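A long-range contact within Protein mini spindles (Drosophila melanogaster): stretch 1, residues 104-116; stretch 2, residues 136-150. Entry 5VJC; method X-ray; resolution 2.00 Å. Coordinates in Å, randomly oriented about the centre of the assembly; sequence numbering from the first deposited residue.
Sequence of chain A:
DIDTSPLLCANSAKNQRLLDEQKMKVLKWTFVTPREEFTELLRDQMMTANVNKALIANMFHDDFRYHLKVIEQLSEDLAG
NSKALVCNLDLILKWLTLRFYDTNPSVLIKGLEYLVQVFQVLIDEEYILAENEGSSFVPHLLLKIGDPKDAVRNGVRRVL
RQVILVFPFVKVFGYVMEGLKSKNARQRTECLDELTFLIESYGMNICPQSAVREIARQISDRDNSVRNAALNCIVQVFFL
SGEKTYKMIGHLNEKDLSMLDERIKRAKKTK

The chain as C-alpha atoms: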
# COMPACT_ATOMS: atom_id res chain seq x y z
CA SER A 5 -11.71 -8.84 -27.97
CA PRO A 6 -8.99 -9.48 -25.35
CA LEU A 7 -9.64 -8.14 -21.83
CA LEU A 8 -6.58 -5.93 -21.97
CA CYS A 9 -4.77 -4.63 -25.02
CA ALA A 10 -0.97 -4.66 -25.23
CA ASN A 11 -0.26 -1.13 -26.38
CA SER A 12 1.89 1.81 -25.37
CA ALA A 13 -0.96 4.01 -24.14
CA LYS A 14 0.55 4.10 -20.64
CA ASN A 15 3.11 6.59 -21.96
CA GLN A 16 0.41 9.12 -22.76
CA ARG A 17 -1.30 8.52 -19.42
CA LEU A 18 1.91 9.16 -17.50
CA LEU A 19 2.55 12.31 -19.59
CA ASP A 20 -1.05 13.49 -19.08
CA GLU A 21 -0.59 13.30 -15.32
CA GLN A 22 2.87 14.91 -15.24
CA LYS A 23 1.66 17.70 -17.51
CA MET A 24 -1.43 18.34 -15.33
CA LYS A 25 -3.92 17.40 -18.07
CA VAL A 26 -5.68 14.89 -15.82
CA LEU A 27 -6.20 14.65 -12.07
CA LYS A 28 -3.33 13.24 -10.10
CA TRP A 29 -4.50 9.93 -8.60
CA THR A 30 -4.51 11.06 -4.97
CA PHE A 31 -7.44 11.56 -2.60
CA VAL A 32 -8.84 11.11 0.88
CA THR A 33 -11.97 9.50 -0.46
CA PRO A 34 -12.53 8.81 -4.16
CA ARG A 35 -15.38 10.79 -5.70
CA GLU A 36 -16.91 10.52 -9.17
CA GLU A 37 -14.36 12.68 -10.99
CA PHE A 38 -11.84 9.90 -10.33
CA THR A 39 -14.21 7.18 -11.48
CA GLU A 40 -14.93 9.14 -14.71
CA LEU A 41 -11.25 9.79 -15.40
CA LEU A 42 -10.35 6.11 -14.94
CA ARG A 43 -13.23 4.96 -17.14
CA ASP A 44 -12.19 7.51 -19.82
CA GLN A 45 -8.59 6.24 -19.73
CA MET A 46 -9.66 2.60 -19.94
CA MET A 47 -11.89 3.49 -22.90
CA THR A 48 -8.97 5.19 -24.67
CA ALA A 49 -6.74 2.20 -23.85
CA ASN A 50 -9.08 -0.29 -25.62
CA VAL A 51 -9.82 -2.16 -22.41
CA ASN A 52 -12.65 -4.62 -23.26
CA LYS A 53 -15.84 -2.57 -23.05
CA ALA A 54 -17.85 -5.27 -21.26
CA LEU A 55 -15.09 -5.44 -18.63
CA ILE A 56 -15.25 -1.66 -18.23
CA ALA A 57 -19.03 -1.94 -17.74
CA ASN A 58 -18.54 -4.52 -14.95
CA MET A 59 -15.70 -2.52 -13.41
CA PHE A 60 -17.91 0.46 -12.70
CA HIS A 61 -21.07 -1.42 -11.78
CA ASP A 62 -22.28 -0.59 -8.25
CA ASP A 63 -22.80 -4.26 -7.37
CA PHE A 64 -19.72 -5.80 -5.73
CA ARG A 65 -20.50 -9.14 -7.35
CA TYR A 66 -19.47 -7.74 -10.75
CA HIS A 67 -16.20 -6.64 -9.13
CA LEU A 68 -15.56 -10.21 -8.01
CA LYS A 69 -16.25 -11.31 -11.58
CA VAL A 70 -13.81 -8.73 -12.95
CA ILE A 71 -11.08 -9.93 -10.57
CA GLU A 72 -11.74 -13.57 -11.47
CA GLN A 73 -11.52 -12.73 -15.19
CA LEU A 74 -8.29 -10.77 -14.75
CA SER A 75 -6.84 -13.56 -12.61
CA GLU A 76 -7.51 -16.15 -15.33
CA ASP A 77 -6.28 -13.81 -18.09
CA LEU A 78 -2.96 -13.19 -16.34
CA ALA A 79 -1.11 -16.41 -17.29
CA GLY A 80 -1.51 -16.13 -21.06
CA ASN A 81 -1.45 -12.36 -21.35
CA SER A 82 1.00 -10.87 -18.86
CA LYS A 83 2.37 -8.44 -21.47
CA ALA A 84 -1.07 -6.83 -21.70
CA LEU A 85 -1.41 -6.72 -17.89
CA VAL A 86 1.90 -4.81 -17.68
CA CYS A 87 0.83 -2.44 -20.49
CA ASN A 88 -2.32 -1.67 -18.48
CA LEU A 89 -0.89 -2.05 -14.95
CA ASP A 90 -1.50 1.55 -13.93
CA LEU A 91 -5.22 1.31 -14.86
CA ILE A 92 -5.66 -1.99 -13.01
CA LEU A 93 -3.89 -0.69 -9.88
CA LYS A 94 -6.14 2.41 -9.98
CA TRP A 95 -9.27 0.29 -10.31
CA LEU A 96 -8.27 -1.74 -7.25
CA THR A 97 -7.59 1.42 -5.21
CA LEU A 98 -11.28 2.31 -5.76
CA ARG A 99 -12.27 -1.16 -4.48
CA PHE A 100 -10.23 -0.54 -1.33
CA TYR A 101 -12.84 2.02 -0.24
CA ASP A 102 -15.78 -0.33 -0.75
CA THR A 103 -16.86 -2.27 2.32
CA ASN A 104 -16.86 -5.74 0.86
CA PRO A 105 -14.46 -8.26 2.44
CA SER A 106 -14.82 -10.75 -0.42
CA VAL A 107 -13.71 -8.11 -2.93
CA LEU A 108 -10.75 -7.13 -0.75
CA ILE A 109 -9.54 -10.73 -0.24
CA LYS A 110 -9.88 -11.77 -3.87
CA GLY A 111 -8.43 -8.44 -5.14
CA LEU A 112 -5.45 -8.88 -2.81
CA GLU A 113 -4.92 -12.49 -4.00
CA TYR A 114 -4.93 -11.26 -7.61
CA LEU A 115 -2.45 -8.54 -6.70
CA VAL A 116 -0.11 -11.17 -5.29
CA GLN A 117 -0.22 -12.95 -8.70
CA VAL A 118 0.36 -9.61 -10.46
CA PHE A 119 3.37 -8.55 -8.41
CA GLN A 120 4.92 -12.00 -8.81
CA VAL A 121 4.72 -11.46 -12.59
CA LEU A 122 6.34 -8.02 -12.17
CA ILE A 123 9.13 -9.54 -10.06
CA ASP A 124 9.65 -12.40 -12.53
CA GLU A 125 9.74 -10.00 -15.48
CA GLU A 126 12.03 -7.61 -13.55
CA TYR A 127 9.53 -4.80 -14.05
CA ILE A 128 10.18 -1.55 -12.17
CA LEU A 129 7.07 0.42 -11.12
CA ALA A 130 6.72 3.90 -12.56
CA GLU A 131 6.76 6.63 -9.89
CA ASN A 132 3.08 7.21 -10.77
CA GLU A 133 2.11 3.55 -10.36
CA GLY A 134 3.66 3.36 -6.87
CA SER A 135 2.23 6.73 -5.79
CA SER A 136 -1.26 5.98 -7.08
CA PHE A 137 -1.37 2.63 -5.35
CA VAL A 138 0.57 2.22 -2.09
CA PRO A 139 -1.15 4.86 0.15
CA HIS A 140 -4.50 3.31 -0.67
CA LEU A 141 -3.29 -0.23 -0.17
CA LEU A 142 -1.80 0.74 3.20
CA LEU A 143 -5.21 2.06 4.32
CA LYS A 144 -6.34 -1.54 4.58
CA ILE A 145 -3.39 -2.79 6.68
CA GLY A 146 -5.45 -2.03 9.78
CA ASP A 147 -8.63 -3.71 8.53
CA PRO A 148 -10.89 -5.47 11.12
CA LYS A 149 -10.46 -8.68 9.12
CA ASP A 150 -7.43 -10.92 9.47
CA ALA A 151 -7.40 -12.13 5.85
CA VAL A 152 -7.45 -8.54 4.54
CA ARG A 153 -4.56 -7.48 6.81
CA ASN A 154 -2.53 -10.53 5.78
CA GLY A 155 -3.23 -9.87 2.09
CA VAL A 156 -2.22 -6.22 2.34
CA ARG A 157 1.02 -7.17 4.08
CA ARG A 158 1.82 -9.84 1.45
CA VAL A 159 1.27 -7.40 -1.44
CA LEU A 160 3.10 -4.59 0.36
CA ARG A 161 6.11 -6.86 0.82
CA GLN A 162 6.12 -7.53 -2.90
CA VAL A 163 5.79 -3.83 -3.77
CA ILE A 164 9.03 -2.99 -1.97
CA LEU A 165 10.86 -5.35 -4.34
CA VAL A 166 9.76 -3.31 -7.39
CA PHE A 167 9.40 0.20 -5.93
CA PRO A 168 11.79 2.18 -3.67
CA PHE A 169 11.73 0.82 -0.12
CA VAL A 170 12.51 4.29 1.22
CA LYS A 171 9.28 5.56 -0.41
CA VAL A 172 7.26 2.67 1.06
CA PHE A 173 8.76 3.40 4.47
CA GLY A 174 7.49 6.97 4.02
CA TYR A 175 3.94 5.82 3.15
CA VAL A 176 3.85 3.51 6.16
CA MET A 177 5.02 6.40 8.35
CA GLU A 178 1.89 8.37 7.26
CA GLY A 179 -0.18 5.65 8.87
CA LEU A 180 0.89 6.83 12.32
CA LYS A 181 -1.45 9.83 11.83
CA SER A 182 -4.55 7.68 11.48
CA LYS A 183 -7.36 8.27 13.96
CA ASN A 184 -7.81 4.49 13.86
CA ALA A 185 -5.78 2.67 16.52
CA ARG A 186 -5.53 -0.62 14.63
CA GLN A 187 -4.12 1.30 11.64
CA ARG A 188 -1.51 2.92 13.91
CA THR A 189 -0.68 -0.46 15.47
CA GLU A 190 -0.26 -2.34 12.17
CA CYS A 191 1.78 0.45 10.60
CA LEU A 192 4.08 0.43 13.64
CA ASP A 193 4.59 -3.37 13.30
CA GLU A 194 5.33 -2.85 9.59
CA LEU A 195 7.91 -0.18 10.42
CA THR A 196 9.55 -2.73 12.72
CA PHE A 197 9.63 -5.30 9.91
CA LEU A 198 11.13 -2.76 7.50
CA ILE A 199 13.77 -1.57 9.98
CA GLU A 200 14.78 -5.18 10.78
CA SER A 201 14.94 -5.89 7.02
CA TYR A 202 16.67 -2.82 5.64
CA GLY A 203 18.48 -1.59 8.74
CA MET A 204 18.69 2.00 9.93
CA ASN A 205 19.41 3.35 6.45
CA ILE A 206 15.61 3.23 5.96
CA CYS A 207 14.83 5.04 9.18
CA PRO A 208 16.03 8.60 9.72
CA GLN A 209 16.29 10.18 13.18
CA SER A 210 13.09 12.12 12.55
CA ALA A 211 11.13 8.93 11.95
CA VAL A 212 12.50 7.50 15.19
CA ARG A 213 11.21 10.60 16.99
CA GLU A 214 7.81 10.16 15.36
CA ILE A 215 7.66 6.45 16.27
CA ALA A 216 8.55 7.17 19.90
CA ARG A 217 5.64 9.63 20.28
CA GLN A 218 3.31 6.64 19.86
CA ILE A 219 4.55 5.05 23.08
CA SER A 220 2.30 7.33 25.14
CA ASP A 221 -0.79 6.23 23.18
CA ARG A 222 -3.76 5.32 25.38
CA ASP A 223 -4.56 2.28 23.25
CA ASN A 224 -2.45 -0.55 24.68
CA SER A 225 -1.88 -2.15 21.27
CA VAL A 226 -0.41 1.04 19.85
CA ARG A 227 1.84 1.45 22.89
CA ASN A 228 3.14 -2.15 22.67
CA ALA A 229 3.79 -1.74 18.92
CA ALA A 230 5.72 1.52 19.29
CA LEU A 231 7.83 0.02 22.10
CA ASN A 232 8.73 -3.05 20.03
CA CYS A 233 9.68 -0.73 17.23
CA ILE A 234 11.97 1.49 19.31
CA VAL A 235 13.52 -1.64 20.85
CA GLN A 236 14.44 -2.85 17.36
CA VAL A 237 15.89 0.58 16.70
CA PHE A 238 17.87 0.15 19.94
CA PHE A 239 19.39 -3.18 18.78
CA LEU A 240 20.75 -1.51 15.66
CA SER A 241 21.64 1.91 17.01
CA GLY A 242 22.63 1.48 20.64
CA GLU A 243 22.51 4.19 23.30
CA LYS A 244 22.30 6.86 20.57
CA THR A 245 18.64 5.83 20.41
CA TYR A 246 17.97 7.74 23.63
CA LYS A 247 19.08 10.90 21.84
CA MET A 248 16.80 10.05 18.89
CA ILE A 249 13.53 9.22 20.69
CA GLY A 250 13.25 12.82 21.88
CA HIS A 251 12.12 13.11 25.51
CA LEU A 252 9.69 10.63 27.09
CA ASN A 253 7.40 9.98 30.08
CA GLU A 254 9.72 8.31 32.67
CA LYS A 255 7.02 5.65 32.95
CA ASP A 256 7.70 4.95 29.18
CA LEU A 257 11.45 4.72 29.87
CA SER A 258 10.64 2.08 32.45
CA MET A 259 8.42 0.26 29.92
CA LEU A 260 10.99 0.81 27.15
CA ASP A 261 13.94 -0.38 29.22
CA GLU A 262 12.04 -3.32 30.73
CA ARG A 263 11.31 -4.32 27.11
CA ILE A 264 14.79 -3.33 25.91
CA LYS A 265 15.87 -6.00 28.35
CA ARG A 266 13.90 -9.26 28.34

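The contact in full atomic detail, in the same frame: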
# COMPACT_ATOMS: atom_id res chain seq x y z
N ASN A 104 -16.65 -4.31 1.01
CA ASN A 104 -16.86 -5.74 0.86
C ASN A 104 -15.59 -6.56 1.07
O ASN A 104 -14.61 -6.40 0.34
CB ASN A 104 -17.46 -6.05 -0.50
CG ASN A 104 -18.04 -7.44 -0.55
OD1 ASN A 104 -17.32 -8.41 -0.79
ND2 ASN A 104 -19.33 -7.55 -0.30
N PRO A 105 -15.60 -7.41 2.09
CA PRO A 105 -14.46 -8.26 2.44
C PRO A 105 -14.11 -9.26 1.34
O PRO A 105 -12.93 -9.55 1.17
CB PRO A 105 -14.93 -8.99 3.71
CG PRO A 105 -16.01 -8.11 4.27
CD PRO A 105 -16.70 -7.52 3.08
N SER A 106 -15.11 -9.80 0.64
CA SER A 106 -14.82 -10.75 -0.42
C SER A 106 -14.00 -10.06 -1.51
O SER A 106 -13.03 -10.62 -2.02
CB SER A 106 -16.11 -11.33 -1.02
OG SER A 106 -16.90 -11.96 -0.03
N VAL A 107 -14.39 -8.84 -1.85
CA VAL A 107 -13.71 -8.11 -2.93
C VAL A 107 -12.27 -7.79 -2.50
O VAL A 107 -11.33 -7.92 -3.29
CB VAL A 107 -14.46 -6.81 -3.31
CG1 VAL A 107 -13.63 -5.98 -4.27
CG2 VAL A 107 -15.81 -7.14 -3.95
N LEU A 108 -12.09 -7.42 -1.24
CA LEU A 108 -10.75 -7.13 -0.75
C LEU A 108 -9.86 -8.38 -0.80
O LEU A 108 -8.74 -8.33 -1.30
CB LEU A 108 -10.80 -6.53 0.65
CG LEU A 108 -11.56 -5.21 0.79
CD1 LEU A 108 -11.68 -4.80 2.26
CD2 LEU A 108 -10.88 -4.11 0.01
N ILE A 109 -10.36 -9.51 -0.31
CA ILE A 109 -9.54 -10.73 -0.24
C ILE A 109 -9.17 -11.26 -1.63
O ILE A 109 -8.03 -11.66 -1.88
CB ILE A 109 -10.23 -11.85 0.57
CG1 ILE A 109 -10.19 -11.52 2.07
CG2 ILE A 109 -9.54 -13.20 0.32
CD1 ILE A 109 -11.30 -12.17 2.90
N LYS A 110 -10.14 -11.31 -2.51
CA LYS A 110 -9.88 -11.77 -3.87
C LYS A 110 -9.03 -10.76 -4.67
O LYS A 110 -8.15 -11.16 -5.41
CB LYS A 110 -11.20 -12.06 -4.59
CG LYS A 110 -12.04 -13.17 -3.93
CD LYS A 110 -11.24 -14.47 -3.80
CE LYS A 110 -11.25 -15.26 -5.10
NZ LYS A 110 -10.46 -16.52 -4.97
N GLY A 111 -9.28 -9.46 -4.50
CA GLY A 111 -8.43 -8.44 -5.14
C GLY A 111 -6.98 -8.53 -4.66
O GLY A 111 -6.03 -8.43 -5.44
N LEU A 112 -6.80 -8.72 -3.36
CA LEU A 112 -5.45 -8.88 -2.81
C LEU A 112 -4.77 -10.15 -3.32
O LEU A 112 -3.62 -10.11 -3.65
CB LEU A 112 -5.48 -8.85 -1.28
CG LEU A 112 -5.76 -7.44 -0.75
CD1 LEU A 112 -6.23 -7.45 0.72
CD2 LEU A 112 -4.54 -6.55 -0.93
N GLU A 113 -5.49 -11.27 -3.40
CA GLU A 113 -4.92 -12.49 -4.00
C GLU A 113 -4.45 -12.27 -5.43
O GLU A 113 -3.39 -12.73 -5.82
CB GLU A 113 -5.94 -13.63 -4.04
CG GLU A 113 -6.01 -14.54 -2.85
CD GLU A 113 -7.03 -15.65 -3.07
OE1 GLU A 113 -7.24 -16.03 -4.25
OE2 GLU A 113 -7.62 -16.13 -2.08
N TYR A 114 -5.29 -11.62 -6.23
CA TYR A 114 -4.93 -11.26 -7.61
C TYR A 114 -3.66 -10.44 -7.62
O TYR A 114 -2.72 -10.72 -8.37
CB TYR A 114 -6.07 -10.49 -8.28
CG TYR A 114 -5.71 -9.89 -9.64
CD1 TYR A 114 -5.24 -10.69 -10.68
CD2 TYR A 114 -5.85 -8.53 -9.88
CE1 TYR A 114 -4.92 -10.15 -11.92
CE2 TYR A 114 -5.54 -7.98 -11.13
CZ TYR A 114 -5.08 -8.79 -12.14
OH TYR A 114 -4.75 -8.22 -13.36
N LEU A 115 -3.62 -9.42 -6.78
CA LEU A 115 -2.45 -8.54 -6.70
C LEU A 115 -1.17 -9.30 -6.40
O LEU A 115 -0.11 -8.94 -6.92
CB LEU A 115 -2.68 -7.47 -5.63
CG LEU A 115 -3.52 -6.30 -6.15
CD1 LEU A 115 -4.06 -5.52 -4.97
CD2 LEU A 115 -2.67 -5.40 -7.06
N VAL A 116 -1.26 -10.33 -5.55
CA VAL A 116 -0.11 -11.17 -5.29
C VAL A 116 0.35 -11.83 -6.59
O VAL A 116 1.54 -11.85 -6.86
CB VAL A 116 -0.40 -12.24 -4.21
CG1 VAL A 116 0.75 -13.25 -4.12
CG2 VAL A 116 -0.61 -11.57 -2.86
N SER A 136 0.18 6.09 -6.92
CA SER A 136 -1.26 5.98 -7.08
C SER A 136 -1.82 4.84 -6.24
O SER A 136 -3.03 4.79 -5.98
CB SER A 136 -1.62 5.72 -8.53
OG SER A 136 -1.30 4.38 -8.85
N PHE A 137 -0.94 3.93 -5.83
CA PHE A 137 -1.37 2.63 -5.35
C PHE A 137 -1.10 2.40 -3.87
O PHE A 137 -2.00 2.06 -3.13
CB PHE A 137 -0.70 1.52 -6.17
CG PHE A 137 -1.02 0.13 -5.69
CD1 PHE A 137 -2.33 -0.34 -5.68
CD2 PHE A 137 -0.00 -0.72 -5.25
CE1 PHE A 137 -2.63 -1.64 -5.23
CE2 PHE A 137 -0.29 -2.03 -4.81
CZ PHE A 137 -1.60 -2.48 -4.80
N VAL A 138 0.15 2.59 -3.45
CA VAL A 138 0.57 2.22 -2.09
C VAL A 138 -0.17 2.90 -0.93
O VAL A 138 -0.52 2.22 0.02
CB VAL A 138 2.09 2.46 -1.94
CG1 VAL A 138 2.59 2.05 -0.53
CG2 VAL A 138 2.83 1.69 -3.03
N PRO A 139 -0.43 4.24 -0.99
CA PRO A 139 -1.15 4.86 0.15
C PRO A 139 -2.52 4.23 0.39
O PRO A 139 -2.96 4.08 1.54
CB PRO A 139 -1.31 6.33 -0.27
CG PRO A 139 -0.33 6.54 -1.33
CD PRO A 139 -0.04 5.23 -2.00
N HIS A 140 -3.17 3.86 -0.72
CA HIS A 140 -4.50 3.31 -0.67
C HIS A 140 -4.47 1.87 -0.20
O HIS A 140 -5.35 1.45 0.57
CB HIS A 140 -5.17 3.42 -2.04
CG HIS A 140 -5.22 4.82 -2.55
ND1 HIS A 140 -6.07 5.77 -2.04
CD2 HIS A 140 -4.48 5.44 -3.51
CE1 HIS A 140 -5.88 6.91 -2.67
NE2 HIS A 140 -4.92 6.74 -3.57
N LEU A 141 -3.48 1.12 -0.67
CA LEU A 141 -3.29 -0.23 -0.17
C LEU A 141 -3.05 -0.21 1.34
O LEU A 141 -3.68 -0.95 2.08
CB LEU A 141 -2.11 -0.90 -0.87
CG LEU A 141 -1.53 -2.18 -0.30
CD1 LEU A 141 -2.50 -3.35 -0.54
CD2 LEU A 141 -0.09 -2.46 -0.93
N LEU A 142 -2.16 0.68 1.79
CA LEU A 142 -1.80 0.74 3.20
C LEU A 142 -2.98 1.06 4.12
O LEU A 142 -2.98 0.65 5.28
CB LEU A 142 -0.70 1.77 3.43
CG LEU A 142 0.70 1.18 3.34
CD1 LEU A 142 1.70 2.28 3.06
CD2 LEU A 142 1.05 0.46 4.65
N LEU A 143 -3.97 1.78 3.59
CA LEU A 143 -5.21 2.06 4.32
C LEU A 143 -5.88 0.82 4.86
O LEU A 143 -6.55 0.87 5.88
CB LEU A 143 -6.21 2.81 3.43
CG LEU A 143 -5.99 4.32 3.32
CD1 LEU A 143 -7.13 4.92 2.52
CD2 LEU A 143 -5.87 4.98 4.70
N LYS A 144 -5.71 -0.30 4.16
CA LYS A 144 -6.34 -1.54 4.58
C LYS A 144 -5.47 -2.38 5.55
O LYS A 144 -5.91 -3.44 6.00
CB LYS A 144 -6.69 -2.39 3.36
CG LYS A 144 -7.46 -1.68 2.25
CD LYS A 144 -8.47 -0.66 2.78
CE LYS A 144 -9.74 -1.29 3.24
NZ LYS A 144 -10.75 -0.21 3.51
N ILE A 145 -4.27 -1.92 5.88
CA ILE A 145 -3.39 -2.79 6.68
C ILE A 145 -3.95 -2.91 8.10
O ILE A 145 -3.64 -3.86 8.83
CB ILE A 145 -1.94 -2.29 6.74
CG1 ILE A 145 -1.00 -3.47 7.06
CG2 ILE A 145 -1.77 -1.17 7.76
CD1 ILE A 145 0.47 -3.11 7.05
N GLY A 146 -4.83 -1.99 8.48
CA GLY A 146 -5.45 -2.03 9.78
C GLY A 146 -6.87 -2.54 9.75
O GLY A 146 -7.63 -2.32 10.69
N ASP A 147 -7.26 -3.22 8.67
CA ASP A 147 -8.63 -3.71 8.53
C ASP A 147 -9.05 -4.59 9.72
O ASP A 147 -8.21 -5.28 10.29
CB ASP A 147 -8.77 -4.51 7.23
CG ASP A 147 -10.21 -4.65 6.77
OD1 ASP A 147 -10.83 -5.70 7.06
OD2 ASP A 147 -10.72 -3.71 6.14
N PRO A 148 -10.35 -4.55 10.11
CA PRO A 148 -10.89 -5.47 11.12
C PRO A 148 -10.63 -6.94 10.80
O PRO A 148 -10.51 -7.75 11.71
CB PRO A 148 -12.40 -5.19 11.09
CG PRO A 148 -12.54 -3.81 10.55
CD PRO A 148 -11.34 -3.54 9.69
N LYS A 149 -10.55 -7.28 9.51
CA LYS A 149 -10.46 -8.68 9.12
C LYS A 149 -9.05 -9.17 8.86
O LYS A 149 -8.28 -8.58 8.07
CB LYS A 149 -11.33 -8.94 7.90
CG LYS A 149 -12.80 -8.86 8.26
CD LYS A 149 -13.70 -9.30 7.14
CE LYS A 149 -15.15 -8.97 7.51
NZ LYS A 149 -15.49 -9.41 8.88
N ASP A 150 -8.72 -10.26 9.56
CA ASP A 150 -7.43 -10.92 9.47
C ASP A 150 -6.96 -11.20 8.04
O ASP A 150 -5.80 -10.95 7.70
CB ASP A 150 -7.50 -12.23 10.25
CG ASP A 150 -6.17 -12.89 10.38
OD1 ASP A 150 -5.49 -12.65 11.39
OD2 ASP A 150 -5.81 -13.66 9.47

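The contact is made by side chains alone: no hydrogen bond crosses between the two stretches, and 319 Å² of surface, both sides summed, is buried. Register follows from the nearest CA pairs. Pro105 CA lies 7.8 Å from Lys149 CA, Leu108 CA 8.9 Å from Lys144 CA, and Leu112 CA 9.3 Å from Leu141 CA, so the first stretch runs forward as the second runs backward, and the backbones separate slightly along the way.

On the helix of stretch 1, the contacting residues Pro105, Leu108, Leu112 and Leu115 recur every three or four positions, as expected for one face of a helix. All three leucines adopt the m,t rotamer, with chi1 of -61°, -72° and -81°, a common choice on helices. What differs is the starting direction. The CA-to-CB bonds of Leu108 and Leu115 point toward stretch 2, whereas that of Leu112 points sideways, and its end comes nearer. Leu141 answers in kind: its bond is also sideways, and its t,p conformation (166°, 72°) brings the end of the chain closer. The two tips meet at 3.8 Å, Leu112 CD2 to Leu141 CD1, an apolar contact between two buried residues.

Phe137 points toward the helix with chi1 at 177° and chi2 at 61°. This extends the ring so that its far atom, CZ, reaches Leu115 CD2 at 3.8 Å; the methyl approaches the ring obliquely.

Beyond Leu141 the partners become longer or polar, but the contacts on them are still largely made by carbon. Lys144 is folded, with chi1 to chi3 at -50°, -36° and -80°, and Leu108 CD1 lies 4.1 Å from Lys144 CE. Its NZ is hydrogen-bonded elsewhere in the structure. The same methyl, Leu108 CD1, is 4.1 Å from Asp147 OD2. The other carboxylate oxygen, Asp147 OD1, accepts a hydrogen bond from Lys149 N at 2.9 Å with an N-H...acceptor angle of 159°, which ties the Asp147 side chain to the backbone just before the next helix.

Lys149, in contrast to Lys144, leaves the backbone at chi1 -70° (m), is extended through chi2 and chi3 (-172° and -171°), and turns again at chi4 (-48°). That shape lays its aliphatic chain by the proline ring, with Lys149 CE 3.5 Å from Pro105 CG, the shortest approach in the contact. Pro105 presents a C-gamma exo ring in the first turn of its helix. The start of that turn is capped by Asn104, whose t rotamer (-164°) places OD1 to accept from Val107 N at 3.1 Å and 150°.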